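Local structure of formyltransferase PseJ (Anoxybacillus kamchatkensis G10, 6EDK) at residues G26-L31 with F45-T50; R39-S44 with L161-W166; Q53-K58 with Y74-H79; K102-N107 with H186-K191. The protein is a member of the formyltransferase family, built on a Rossmann-like alpha/beta fold, and in this model binds 1YA in a pocket. All blocks are in the same frame, centred on the assembly; numbering follows the deposited sequence.

Interaction 1 of 4, residues G26-L31 with F45-T50; sequences GKILLL and FEDEVT
Gly26 and Asp47 meet just before strands 27-31 and 48-50 pair. Four backbone hydrogen bonds join the two parallel strands. Gly26 O receives Glu48 N. Ile28 uses both its N and its O: its N reaches Glu48 O at 2.8 Å, and its O accepts from Thr50 N. Leu30 N reaches Thr50 O, 2.9 Å away, and the pairing runs on to Tyr52. A fifth bond comes from a side chain: Gly26 N meets Asp47 OD1 at 3.0 Å, from above the carboxylate plane. Asp47 OD2 pairs with Arg170.

On the face of Lys27, Glu48 and Thr50, apolar and charged contacts mix. The extended Lys27 chain has CE 3.4 Å from Glu48 OE2, with NZ at 4.0 Å in a long salt bridge. Its CE also touches Thr50 CG2. Leu29 CD1 lies 3.4 Å from Thr50 OG1. On the other face, Ile28 CD1 rests on Asp47 CB at 3.7 Å.

The backbone bonds thus fix the register of the two parallel strands of this beta-alpha-beta unit, while the long ion pair probably adds little.

Interaction 2 of 4, residues R39-S44 with L161-W166; sequences RDFLES and LFMEYW
Phe41 and Met163 have the closest CA atoms, 8.1 Å apart, on two short helical segments that run nearly parallel, 9° between their directions and 11.8 Å between their axes. Bulky side chains fill the distance. The Phe41 ring reaches across, with CG anti to its backbone N (chi1 171°). Met163 lies over one face of this ring. Its CG sits 3.7 Å from the centroid of the Phe41 ring, over the centre, in a CH-pi contact. Met163 SD lies over the same ring, 4.1 Å from the centroid, and makes a Met-aromatic contact. Phe41 CE2 also touches Trp166 CD1 at 3.6 Å and Phe162 CE2 at 4.0 Å. The Phe41 and Trp166 rings meet obliquely; the touch on Phe162 is apolar.

Leu42 sends one methyl across. Its CD2 lies over the indole of Trp166, 3.4 Å from NE1, and it meets Phe162 CZ at the edge of that ring. The indole N-H has a polar partner. Trp166 NE1 donates to a water at 2.9 Å, near the indole plane, and this water donates to Leu42 O.

Helix 36-43 and helix 147-169 pack here on one side of the central sheet. Leu42, Phe162 and Trp166 all rest on Ile70 of strand 68-71, and Phe45 sets its ring edge-to-face with both Phe41 and Trp166.

Interaction 3 of 4, residues Q53-K58 with Y74-H79; sequences QDKLDK and YRYIIH. With 1YA (N-{4-[{[(6S)-2-amino-4-oxo-3,4,5,6,7,8-hexahydropteridin-6-yl]methyl}(formyl)amino]benzoyl}-L-glutamic acid), chain D.
Lys55 lies over the ring of Tyr76, a residue whose backbone O also bonds 1YA. The Lys55 side chain crosses this ring at about a right angle. Its CB leads to CG, which is anti to the carbonyl carbon (chi1 -63°). CG lies over the ring centre, 3.6 Å from the centroid of the Tyr76 ring, in a CH-pi contact. The chain then runs on extended, and Lys55 CE comes within 3.6 Å of Tyr76 CE1. Gln53 O meets the edge of the same ring.

The Tyr74 ring points its hydroxyl at the other loop. Tyr74 OH donates to Asp54 O at 2.7 Å, from above the carbonyl plane, and accepts from a water that also joins Leu56 N and Ile77 O. A second water links Gln53 O to Arg75 N.

Three backbone bonds hold the pterin end of 1YA. Its N8 donates to Tyr76 O (2.8 Å), its N1 accepts from Ile78 N (2.9 Å), and its NA2 donates to Ile78 O (3.0 Å).

Both loops follow parallel strands, 48-52 and 68-71. Leu56, Tyr74 and Ile78 touch Leu31 of strand 27-31. His79 sits at the N-cap of helix 80-85, its ND1 hydrogen-bonded to Asp81 N.

Interaction 4 of 4, residues K102-N107 with H186-K191; sequences KGADPN and HKLKDK. With 1YA (N-{4-[{[(6S)-2-amino-4-oxo-3,4,5,6,7,8-hexahydropteridin-6-yl]methyl}(formyl)amino]benzoyl}-L-glutamic acid), chain D.
Asp105 and Lys191 form a salt bridge, with Lys191 NZ 2.7 Å from Asp105 OD2. The ammonium meets the syn side of the carboxylate, tilted out of its plane. The two side chains cross at about a right angle. Lys191 NZ also donates to Leu188 O at 3.2 Å, which ties the ammonium to its own turn. Within that turn, Lys187 N donates to Asp190 OD2 from above the carboxylate plane.

Two backbone bonds pair the chains in a short parallel bridge. His186 N donates to Lys102 O, and Ala104 N donates to His186 O; both are 3.0 Å long. A water donates to Lys102 O and Ala104 O and also lies 2.8 Å from His186 ND1. The other ring nitrogen, NE2, bonds Glu113, and the ring stacks on Trp109. Gly103 is the residue paired with His186, and its CA makes a CA-H...O contact with His186 O at 3.4 Å. Having no side chain, it can lie this close, at backbone angles that call for glycine.

Packing is light. Ala104 CB meets Leu188 CD1 at 3.8 Å, and this methyl also lies 3.7 Å from Asp105 OD2.

Leu188 N donates to O2 of 1YA at 2.8 Å. The turn after strand 185-186 thus forms part of the ligand pocket, where a backbone N-H donates to a carboxylate oxygen of the glutamate part of 1YA.

Overall arrangement
Interaction 2 is buried and interaction 1 partly buried; both belong to the same sheet-and-helix layers. Interaction 1 lies at one edge of the mixed sheet, in its parallel part, and interaction 2 packs two helices on it; Val49 and Ile28 touch the helices directly. Their chemistry differs: backbone hydrogen bonds in the first, apolar and aromatic packing in the second. Interactions 3 and 4 are surface contacts, richer in waters; interaction 3 joins two loops, interaction 4 a short strand bridge and the turn after it. Their centres are about 19 Å apart, yet both hold 1YA, at its pterin and glutamate ends. Leu31 links the sheet to interaction 3, while interaction 4 lies about 30 Å from interaction 1, centre to centre.

Interaction 1 of 4, residues G26-L31 with F45-T50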
# COMPACT_ATOMS: atom_id res chain seq x y z
N GLY A 26 22.54 -2.92 2.65
CA GLY A 26 21.59 -4.01 2.78
C GLY A 26 21.06 -4.48 1.44
O GLY A 26 21.44 -3.97 0.38
N LYS A 27 20.20 -5.48 1.52
CA LYS A 27 19.57 -6.08 0.37
C LYS A 27 18.07 -5.90 0.52
O LYS A 27 17.47 -6.43 1.46
CB LYS A 27 19.95 -7.57 0.27
CG LYS A 27 19.36 -8.24 -0.94
CD LYS A 27 19.93 -9.66 -1.21
CE LYS A 27 19.47 -10.12 -2.59
NZ LYS A 27 19.81 -11.53 -2.98
N ILE A 28 17.46 -5.20 -0.43
CA ILE A 28 16.01 -4.91 -0.36
C ILE A 28 15.28 -5.66 -1.44
O ILE A 28 15.69 -5.64 -2.60
CB ILE A 28 15.74 -3.39 -0.51
CG1 ILE A 28 16.51 -2.62 0.56
CG2 ILE A 28 14.21 -3.16 -0.45
CD1 ILE A 28 16.55 -1.13 0.28
N LEU A 29 14.23 -6.32 -1.06
CA LEU A 29 13.36 -7.04 -1.96
C LEU A 29 12.11 -6.17 -2.16
O LEU A 29 11.39 -5.94 -1.19
CB LEU A 29 12.92 -8.37 -1.39
CG LEU A 29 11.92 -9.18 -2.18
CD1 LEU A 29 12.45 -9.47 -3.60
CD2 LEU A 29 11.50 -10.51 -1.47
N LEU A 30 11.84 -5.79 -3.40
CA LEU A 30 10.64 -5.02 -3.77
C LEU A 30 9.64 -5.97 -4.37
O LEU A 30 9.91 -6.58 -5.41
CB LEU A 30 11.04 -3.92 -4.74
CG LEU A 30 9.98 -3.04 -5.39
CD1 LEU A 30 9.11 -2.36 -4.33
CD2 LEU A 30 10.75 -2.02 -6.27
N LEU A 31 8.51 -6.15 -3.69
CA LEU A 31 7.45 -6.99 -4.17
C LEU A 31 6.41 -6.16 -4.91
O LEU A 31 5.96 -5.11 -4.39
CB LEU A 31 6.78 -7.75 -3.06
CG LEU A 31 7.70 -8.70 -2.27
CD1 LEU A 31 6.99 -9.34 -1.15
CD2 LEU A 31 8.27 -9.76 -3.24
N PHE A 45 20.84 4.99 -2.15
CA PHE A 45 21.30 4.90 -0.76
C PHE A 45 22.38 3.82 -0.58
O PHE A 45 22.73 3.49 0.57
CB PHE A 45 20.14 4.62 0.20
CG PHE A 45 19.15 5.79 0.32
CD1 PHE A 45 18.18 5.99 -0.66
CD2 PHE A 45 19.21 6.67 1.38
CE1 PHE A 45 17.29 7.09 -0.58
CE2 PHE A 45 18.31 7.77 1.48
CZ PHE A 45 17.36 7.97 0.52
N GLU A 46 22.85 3.25 -1.68
CA GLU A 46 23.89 2.20 -1.71
C GLU A 46 23.39 0.83 -1.28
O GLU A 46 24.19 -0.06 -0.99
CB GLU A 46 25.10 2.59 -0.86
CG GLU A 46 25.78 3.86 -1.34
CD GLU A 46 25.90 3.94 -2.86
OE1 GLU A 46 26.57 3.07 -3.47
OE2 GLU A 46 25.29 4.87 -3.45
N ASP A 47 22.09 0.60 -1.27
CA ASP A 47 21.56 -0.73 -1.05
C ASP A 47 21.42 -1.44 -2.38
O ASP A 47 21.37 -0.82 -3.44
CB ASP A 47 20.22 -0.66 -0.32
CG ASP A 47 20.35 -0.03 1.05
OD1 ASP A 47 21.38 -0.27 1.69
OD2 ASP A 47 19.45 0.73 1.48
N GLU A 48 21.40 -2.77 -2.34
CA GLU A 48 21.17 -3.53 -3.54
C GLU A 48 19.70 -3.93 -3.54
O GLU A 48 19.10 -4.14 -2.50
CB GLU A 48 22.11 -4.74 -3.66
CG GLU A 48 21.60 -6.06 -3.17
CD GLU A 48 22.59 -7.21 -3.48
OE1 GLU A 48 23.82 -6.93 -3.57
OE2 GLU A 48 22.13 -8.38 -3.65
N VAL A 49 19.12 -3.96 -4.71
CA VAL A 49 17.70 -4.16 -4.86
C VAL A 49 17.42 -5.32 -5.79
O VAL A 49 18.01 -5.43 -6.87
CB VAL A 49 17.00 -2.87 -5.41
CG1 VAL A 49 15.56 -3.19 -5.61
CG2 VAL A 49 17.26 -1.71 -4.45
N THR A 50 16.47 -6.14 -5.41
CA THR A 50 15.90 -7.14 -6.30
C THR A 50 14.41 -6.98 -6.28
O THR A 50 13.86 -6.47 -5.31
CB THR A 50 16.26 -8.59 -5.86
OG1 THR A 50 15.61 -8.87 -4.63
CG2 THR A 50 17.78 -8.75 -5.71

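Interaction 2 of 4, residues R39-S44 with L161-W166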
# COMPACT_ATOMS: atom_id res chain seq x y z
N ARG A 39 13.48 1.38 -7.77
CA ARG A 39 14.77 0.70 -7.73
C ARG A 39 15.90 1.71 -7.67
O ARG A 39 16.74 1.67 -6.76
CB ARG A 39 14.90 -0.23 -8.92
CG ARG A 39 16.31 -0.76 -9.14
CD ARG A 39 16.37 -1.59 -10.43
NE ARG A 39 15.79 -2.92 -10.25
CZ ARG A 39 16.44 -3.94 -9.66
NH1 ARG A 39 17.67 -3.78 -9.18
NH2 ARG A 39 15.82 -5.12 -9.54
N ASP A 40 15.90 2.67 -8.61
CA ASP A 40 16.99 3.65 -8.65
C ASP A 40 17.05 4.47 -7.37
O ASP A 40 18.13 4.79 -6.89
CB ASP A 40 16.82 4.61 -9.84
CG ASP A 40 17.12 3.97 -11.14
OD1 ASP A 40 17.80 2.92 -11.16
OD2 ASP A 40 16.68 4.52 -12.16
N PHE A 41 15.88 4.91 -6.86
CA PHE A 41 15.88 5.70 -5.63
C PHE A 41 16.52 4.92 -4.49
O PHE A 41 17.37 5.42 -3.75
CB PHE A 41 14.39 6.09 -5.25
CG PHE A 41 14.28 6.73 -3.88
CD1 PHE A 41 14.53 8.08 -3.71
CD2 PHE A 41 13.85 6.01 -2.79
CE1 PHE A 41 14.43 8.70 -2.45
CE2 PHE A 41 13.76 6.60 -1.54
CZ PHE A 41 14.03 7.93 -1.36
N LEU A 42 16.13 3.67 -4.36
CA LEU A 42 16.63 2.86 -3.26
C LEU A 42 18.15 2.61 -3.43
O LEU A 42 18.90 2.64 -2.46
CB LEU A 42 15.89 1.52 -3.23
CG LEU A 42 14.41 1.61 -2.79
CD1 LEU A 42 13.76 0.24 -2.95
CD2 LEU A 42 14.36 2.07 -1.37
N GLU A 43 18.57 2.40 -4.66
CA GLU A 43 19.99 2.15 -4.91
C GLU A 43 20.83 3.39 -4.71
O GLU A 43 22.01 3.26 -4.41
CB GLU A 43 20.17 1.61 -6.32
CG GLU A 43 19.73 0.17 -6.47
CD GLU A 43 19.84 -0.36 -7.90
OE1 GLU A 43 20.03 0.43 -8.85
OE2 GLU A 43 19.70 -1.59 -8.07
N SER A 44 20.24 4.60 -4.81
CA SER A 44 21.00 5.79 -4.48
C SER A 44 21.34 5.89 -3.01
O SER A 44 22.05 6.82 -2.63
CB SER A 44 20.24 7.08 -4.97
OG SER A 44 19.11 7.38 -4.18
N LEU A 161 5.28 10.16 -0.03
CA LEU A 161 5.38 9.91 1.41
C LEU A 161 6.47 8.88 1.70
O LEU A 161 7.23 9.00 2.67
CB LEU A 161 4.01 9.38 1.90
CG LEU A 161 3.83 9.11 3.39
CD1 LEU A 161 3.90 10.39 4.22
CD2 LEU A 161 2.50 8.40 3.67
N PHE A 162 6.57 7.90 0.82
CA PHE A 162 7.60 6.85 1.00
C PHE A 162 8.99 7.48 0.91
O PHE A 162 9.87 7.27 1.77
CB PHE A 162 7.44 5.80 -0.06
CG PHE A 162 8.59 4.80 -0.01
CD1 PHE A 162 8.65 3.91 0.99
CD2 PHE A 162 9.62 4.94 -0.90
CE1 PHE A 162 9.76 3.05 1.09
CE2 PHE A 162 10.75 4.09 -0.79
CZ PHE A 162 10.76 3.20 0.21
N MET A 163 9.21 8.23 -0.17
CA MET A 163 10.56 8.82 -0.36
C MET A 163 10.86 9.84 0.71
O MET A 163 12.02 9.99 1.11
CB MET A 163 10.68 9.47 -1.74
CG MET A 163 10.66 8.48 -2.90
SD MET A 163 11.03 9.01 -4.60
CE MET A 163 9.52 9.93 -4.97
N GLU A 164 9.82 10.57 1.17
CA GLU A 164 10.05 11.52 2.25
C GLU A 164 10.51 10.83 3.52
O GLU A 164 11.39 11.37 4.22
CB GLU A 164 8.80 12.33 2.55
CG GLU A 164 8.89 13.28 3.72
CD GLU A 164 7.61 14.10 3.86
OE1 GLU A 164 6.73 14.01 2.95
OE2 GLU A 164 7.53 14.86 4.84
N TYR A 165 9.98 9.65 3.81
CA TYR A 165 10.27 9.03 5.12
C TYR A 165 11.26 7.86 5.04
O TYR A 165 11.74 7.41 6.07
CB TYR A 165 8.98 8.55 5.80
CG TYR A 165 8.21 9.68 6.44
CD1 TYR A 165 8.49 10.10 7.72
CD2 TYR A 165 7.23 10.36 5.74
CE1 TYR A 165 7.82 11.14 8.30
CE2 TYR A 165 6.49 11.44 6.37
CZ TYR A 165 6.82 11.80 7.65
OH TYR A 165 6.17 12.84 8.30
N TRP A 166 11.58 7.39 3.84
CA TRP A 166 12.51 6.27 3.76
C TRP A 166 13.84 6.52 4.45
O TRP A 166 14.33 5.58 5.10
CB TRP A 166 12.75 5.93 2.31
CG TRP A 166 13.73 4.75 2.10
CD1 TRP A 166 14.93 4.83 1.40
CD2 TRP A 166 13.60 3.42 2.56
NE1 TRP A 166 15.54 3.58 1.41
CE2 TRP A 166 14.75 2.70 2.10
CE3 TRP A 166 12.65 2.74 3.30
CZ2 TRP A 166 14.93 1.37 2.36
CZ3 TRP A 166 12.84 1.41 3.56
CH2 TRP A 166 13.97 0.73 3.07
O HOH W 1 17.77 2.22 0.13

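Interaction 3 of 4, residues Q53-K58 with Y74-H79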
# COMPACT_ATOMS: atom_id res chain seq x y z
N GLN A 53 7.50 -10.43 -8.50
CA GLN A 53 6.06 -10.21 -8.49
C GLN A 53 5.19 -11.44 -8.35
O GLN A 53 3.97 -11.31 -8.33
CB GLN A 53 5.63 -9.43 -9.74
CG GLN A 53 6.18 -9.91 -11.03
CD GLN A 53 5.52 -9.18 -12.20
OE1 GLN A 53 5.21 -7.98 -12.09
NE2 GLN A 53 5.26 -9.90 -13.30
N ASP A 54 5.77 -12.64 -8.17
CA ASP A 54 4.97 -13.85 -8.12
C ASP A 54 4.82 -14.35 -6.69
O ASP A 54 5.41 -13.81 -5.75
CB ASP A 54 5.61 -14.94 -9.02
CG ASP A 54 5.57 -14.60 -10.51
OD1 ASP A 54 4.74 -13.76 -10.95
OD2 ASP A 54 6.36 -15.19 -11.26
N LYS A 55 4.07 -15.45 -6.51
CA LYS A 55 3.90 -16.04 -5.18
C LYS A 55 5.23 -16.47 -4.59
O LYS A 55 6.18 -16.80 -5.30
CB LYS A 55 2.98 -17.27 -5.24
CG LYS A 55 1.57 -16.95 -5.68
CD LYS A 55 0.74 -18.23 -5.89
CE LYS A 55 -0.51 -17.93 -6.73
NZ LYS A 55 -1.44 -19.09 -6.87
N LEU A 56 5.29 -16.47 -3.26
CA LEU A 56 6.49 -16.77 -2.51
C LEU A 56 6.20 -17.88 -1.52
O LEU A 56 5.44 -17.68 -0.56
CB LEU A 56 7.00 -15.56 -1.74
CG LEU A 56 7.73 -14.51 -2.54
CD1 LEU A 56 7.86 -13.34 -1.59
CD2 LEU A 56 9.06 -15.00 -2.98
N ASP A 57 6.81 -19.04 -1.73
CA ASP A 57 6.89 -20.04 -0.69
C ASP A 57 7.91 -19.55 0.31
O ASP A 57 8.87 -18.84 -0.04
CB ASP A 57 7.31 -21.40 -1.30
CG ASP A 57 7.26 -22.56 -0.29
OD1 ASP A 57 8.18 -22.68 0.54
OD2 ASP A 57 6.27 -23.33 -0.33
N LYS A 58 7.74 -19.96 1.57
CA LYS A 58 8.68 -19.51 2.59
C LYS A 58 10.09 -20.02 2.37
O LYS A 58 11.04 -19.44 2.93
CB LYS A 58 8.20 -19.92 3.99
CG LYS A 58 8.32 -21.39 4.34
CD LYS A 58 7.63 -21.66 5.69
CE LYS A 58 7.59 -23.13 6.09
NZ LYS A 58 6.26 -23.51 6.70
N TYR A 74 1.89 -5.56 -4.60
CA TYR A 74 2.10 -7.01 -4.63
C TYR A 74 0.76 -7.72 -4.55
O TYR A 74 -0.08 -7.40 -3.72
CB TYR A 74 2.97 -7.43 -3.47
CG TYR A 74 3.35 -8.88 -3.47
CD1 TYR A 74 3.99 -9.45 -4.57
CD2 TYR A 74 3.09 -9.69 -2.36
CE1 TYR A 74 4.38 -10.83 -4.56
CE2 TYR A 74 3.46 -11.06 -2.34
CZ TYR A 74 4.08 -11.61 -3.44
OH TYR A 74 4.45 -12.95 -3.41
N ARG A 75 0.57 -8.71 -5.41
CA ARG A 75 -0.75 -9.23 -5.64
C ARG A 75 -1.11 -10.42 -4.76
O ARG A 75 -2.24 -10.90 -4.84
CB ARG A 75 -0.92 -9.61 -7.12
CG ARG A 75 -1.29 -8.38 -8.00
CD ARG A 75 -0.86 -8.59 -9.46
NE ARG A 75 0.60 -8.55 -9.62
CZ ARG A 75 1.29 -7.50 -10.08
NH1 ARG A 75 0.66 -6.38 -10.46
NH2 ARG A 75 2.61 -7.59 -10.15
N TYR A 76 -0.21 -10.88 -3.90
CA TYR A 76 -0.50 -12.06 -3.10
C TYR A 76 -0.35 -11.80 -1.62
O TYR A 76 0.40 -10.91 -1.16
CB TYR A 76 0.44 -13.23 -3.53
CG TYR A 76 0.40 -13.46 -5.03
CD1 TYR A 76 -0.64 -14.17 -5.62
CD2 TYR A 76 1.38 -12.91 -5.88
CE1 TYR A 76 -0.69 -14.36 -6.99
CE2 TYR A 76 1.33 -13.10 -7.26
CZ TYR A 76 0.29 -13.84 -7.80
OH TYR A 76 0.22 -14.03 -9.16
N ILE A 77 -1.07 -12.62 -0.86
CA ILE A 77 -0.92 -12.66 0.58
C ILE A 77 0.43 -13.26 0.92
O ILE A 77 0.81 -14.30 0.36
CB ILE A 77 -2.08 -13.46 1.20
CG1 ILE A 77 -3.40 -12.83 0.72
CG2 ILE A 77 -1.97 -13.49 2.71
CD1 ILE A 77 -4.62 -13.69 0.92
N ILE A 78 1.18 -12.60 1.78
CA ILE A 78 2.49 -13.06 2.20
C ILE A 78 2.33 -14.03 3.36
O ILE A 78 1.69 -13.72 4.38
CB ILE A 78 3.39 -11.88 2.59
CG1 ILE A 78 3.67 -11.01 1.34
CG2 ILE A 78 4.72 -12.36 3.14
CD1 ILE A 78 4.26 -9.67 1.69
N HIS A 79 2.94 -15.21 3.21
CA HIS A 79 2.73 -16.31 4.15
C HIS A 79 3.18 -15.93 5.55
O HIS A 79 4.18 -15.22 5.72
CB HIS A 79 3.53 -17.52 3.65
CG HIS A 79 3.24 -18.78 4.40
ND1 HIS A 79 3.79 -19.05 5.64
CD2 HIS A 79 2.44 -19.82 4.09
CE1 HIS A 79 3.36 -20.23 6.05
NE2 HIS A 79 2.54 -20.71 5.13
N1 1YA D . 0.33 -9.99 2.76
C2 1YA D . 0.13 -9.93 4.22
NA2 1YA D . 0.29 -11.13 5.03
N3 1YA D . -0.21 -8.66 4.95
C4 1YA D . -0.42 -7.40 4.22
O4 1YA D . -0.71 -6.42 4.86
C4A 1YA D . -0.23 -7.47 2.74
N5 1YA D . -0.33 -6.31 2.01
C6 1YA D . -0.59 -6.54 0.50
C7 1YA D . 0.19 -7.49 -0.09
N8 1YA D . 0.37 -8.84 0.68
C8A 1YA D . 0.19 -8.77 2.00
C9 1YA D . -2.09 -6.90 0.42
N10 1YA D . -2.58 -7.04 -0.97
C11 1YA D . -5.23 -10.22 -1.86
C12 1YA D . -4.02 -10.15 -2.54
C13 1YA D . -3.14 -9.13 -2.24
C14 1YA D . -3.49 -8.18 -1.29
C15 1YA D . -4.70 -8.24 -0.63
C16 1YA D . -5.58 -9.27 -0.92
C17 1YA D . -6.26 -11.34 -2.17
N 1YA D . -7.65 -10.84 -2.36
CA 1YA D . -8.81 -11.72 -2.67
CB 1YA D . -9.13 -12.63 -1.46
CG 1YA D . -8.56 -12.09 -0.13
CD 1YA D . -9.19 -12.76 1.10
OE1 1YA D . -9.00 -12.29 2.25
OE2 1YA D . -9.91 -13.79 0.95
CT 1YA D . -10.02 -10.83 -3.05
O2 1YA D . -9.96 -9.56 -3.01
O1 1YA D . -11.09 -11.36 -3.42
C18 1YA D . -2.27 -6.08 -2.02
O5 1YA D . -1.56 -5.16 -1.79
O 1YA D . -5.94 -12.46 -2.28
O HOH W 2 2.73 -9.02 -7.59
O HOH W 3 3.96 -15.71 0.68
O HOH W 4 3.06 -14.99 -1.69

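Interaction 4 of 4, residues K102-N107 with H186-K191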
# COMPACT_ATOMS: atom_id res chain seq x y z
N LYS A 102 -9.20 -1.27 4.10
CA LYS A 102 -8.37 -2.44 3.92
C LYS A 102 -8.84 -3.24 2.71
O LYS A 102 -9.99 -3.20 2.32
CB LYS A 102 -8.37 -3.33 5.18
CG LYS A 102 -7.87 -2.76 6.45
CD LYS A 102 -8.23 -3.68 7.64
CE LYS A 102 -9.39 -3.11 8.45
NZ LYS A 102 -8.81 -2.26 9.61
N GLY A 103 -7.89 -3.93 2.08
CA GLY A 103 -8.23 -4.76 0.94
C GLY A 103 -8.29 -4.09 -0.41
O GLY A 103 -7.49 -3.21 -0.72
N ALA A 104 -9.28 -4.46 -1.20
CA ALA A 104 -9.34 -4.15 -2.61
C ALA A 104 -10.06 -2.84 -2.91
O ALA A 104 -10.92 -2.38 -2.14
CB ALA A 104 -10.05 -5.30 -3.34
N ASP A 105 -9.70 -2.25 -4.04
CA ASP A 105 -10.35 -1.06 -4.57
C ASP A 105 -10.56 0.04 -3.52
O ASP A 105 -11.64 0.62 -3.41
CB ASP A 105 -11.68 -1.43 -5.20
CG ASP A 105 -11.52 -2.51 -6.27
OD1 ASP A 105 -10.69 -2.32 -7.16
OD2 ASP A 105 -12.22 -3.54 -6.19
N PRO A 106 -9.53 0.38 -2.74
CA PRO A 106 -9.77 1.32 -1.67
C PRO A 106 -10.22 2.68 -2.16
O PRO A 106 -11.02 3.33 -1.47
CB PRO A 106 -8.45 1.42 -0.91
CG PRO A 106 -7.42 0.90 -1.94
CD PRO A 106 -8.16 -0.14 -2.74
N ASN A 107 -9.74 3.14 -3.31
CA ASN A 107 -10.14 4.47 -3.78
C ASN A 107 -11.63 4.49 -4.06
O ASN A 107 -12.35 5.40 -3.64
CB ASN A 107 -9.33 4.84 -5.01
CG ASN A 107 -9.64 6.22 -5.56
OD1 ASN A 107 -9.62 7.24 -4.83
ND2 ASN A 107 -9.90 6.29 -6.86
N HIS A 186 -12.64 -4.69 2.21
CA HIS A 186 -13.35 -5.13 1.03
C HIS A 186 -12.53 -6.15 0.26
O HIS A 186 -11.32 -6.11 0.22
CB HIS A 186 -13.72 -3.97 0.09
CG HIS A 186 -14.39 -2.84 0.79
ND1 HIS A 186 -13.68 -1.83 1.41
CD2 HIS A 186 -15.70 -2.60 1.03
CE1 HIS A 186 -14.54 -1.00 1.98
NE2 HIS A 186 -15.77 -1.45 1.78
N LYS A 187 -13.23 -7.09 -0.38
CA LYS A 187 -12.68 -8.02 -1.35
C LYS A 187 -12.94 -7.48 -2.75
O LYS A 187 -13.82 -6.63 -2.97
CB LYS A 187 -13.33 -9.41 -1.25
CG LYS A 187 -13.35 -10.06 0.11
CD LYS A 187 -14.55 -11.02 0.23
CE LYS A 187 -14.23 -12.30 1.00
NZ LYS A 187 -13.67 -12.10 2.38
N LEU A 188 -12.21 -8.04 -3.72
CA LEU A 188 -12.35 -7.56 -5.09
C LEU A 188 -13.77 -7.69 -5.61
O LEU A 188 -14.25 -6.84 -6.36
CB LEU A 188 -11.37 -8.32 -5.99
CG LEU A 188 -10.92 -7.60 -7.26
CD1 LEU A 188 -10.01 -6.42 -6.94
CD2 LEU A 188 -10.21 -8.59 -8.20
N LYS A 189 -14.49 -8.73 -5.18
CA LYS A 189 -15.82 -8.97 -5.73
C LYS A 189 -16.88 -8.05 -5.16
O LYS A 189 -17.95 -7.94 -5.77
CB LYS A 189 -16.19 -10.44 -5.50
CG LYS A 189 -15.51 -11.42 -6.49
CD LYS A 189 -16.19 -11.46 -7.89
CE LYS A 189 -17.71 -11.63 -7.78
NZ LYS A 189 -18.34 -12.19 -8.99
N ASP A 190 -16.62 -7.36 -4.04
CA ASP A 190 -17.63 -6.56 -3.38
C ASP A 190 -18.15 -5.42 -4.22
O ASP A 190 -19.28 -4.98 -4.00
CB ASP A 190 -17.08 -6.04 -2.04
CG ASP A 190 -16.79 -7.15 -1.06
OD1 ASP A 190 -17.21 -8.29 -1.33
OD2 ASP A 190 -16.15 -6.91 -0.01
N LYS A 191 -17.37 -4.94 -5.20
CA LYS A 191 -17.82 -3.81 -6.00
C LYS A 191 -18.82 -4.17 -7.11
O LYS A 191 -19.40 -3.26 -7.74
CB LYS A 191 -16.59 -3.12 -6.63
CG LYS A 191 -15.79 -3.94 -7.59
CD LYS A 191 -14.80 -3.03 -8.34
CE LYS A 191 -13.80 -3.79 -9.22
NZ LYS A 191 -13.00 -4.76 -8.45
N1 1YA D . 0.33 -9.99 2.76
C2 1YA D . 0.13 -9.93 4.22
NA2 1YA D . 0.29 -11.13 5.03
N3 1YA D . -0.21 -8.66 4.95
C4 1YA D . -0.42 -7.40 4.22
O4 1YA D . -0.71 -6.42 4.86
C4A 1YA D . -0.23 -7.47 2.74
N5 1YA D . -0.33 -6.31 2.01
C6 1YA D . -0.59 -6.54 0.50
C7 1YA D . 0.19 -7.49 -0.09
N8 1YA D . 0.37 -8.84 0.68
C8A 1YA D . 0.19 -8.77 2.00
C9 1YA D . -2.09 -6.90 0.42
N10 1YA D . -2.58 -7.04 -0.97
C11 1YA D . -5.23 -10.22 -1.86
C12 1YA D . -4.02 -10.15 -2.54
C13 1YA D . -3.14 -9.13 -2.24
C14 1YA D . -3.49 -8.18 -1.29
C15 1YA D . -4.70 -8.24 -0.63
C16 1YA D . -5.58 -9.27 -0.92
C17 1YA D . -6.26 -11.34 -2.17
N 1YA D . -7.65 -10.84 -2.36
CA 1YA D . -8.81 -11.72 -2.67
CB 1YA D . -9.13 -12.63 -1.46
CG 1YA D . -8.56 -12.09 -0.13
CD 1YA D . -9.19 -12.76 1.10
OE1 1YA D . -9.00 -12.29 2.25
OE2 1YA D . -9.91 -13.79 0.95
CT 1YA D . -10.02 -10.83 -3.05
O2 1YA D . -9.96 -9.56 -3.01
O1 1YA D . -11.09 -11.36 -3.42
C18 1YA D . -2.27 -6.08 -2.02
O5 1YA D . -1.56 -5.16 -1.79
O 1YA D . -5.94 -12.46 -2.28
O HOH W 5 -11.15 -1.50 0.37
O HOH W 6 -14.16 -4.23 -4.48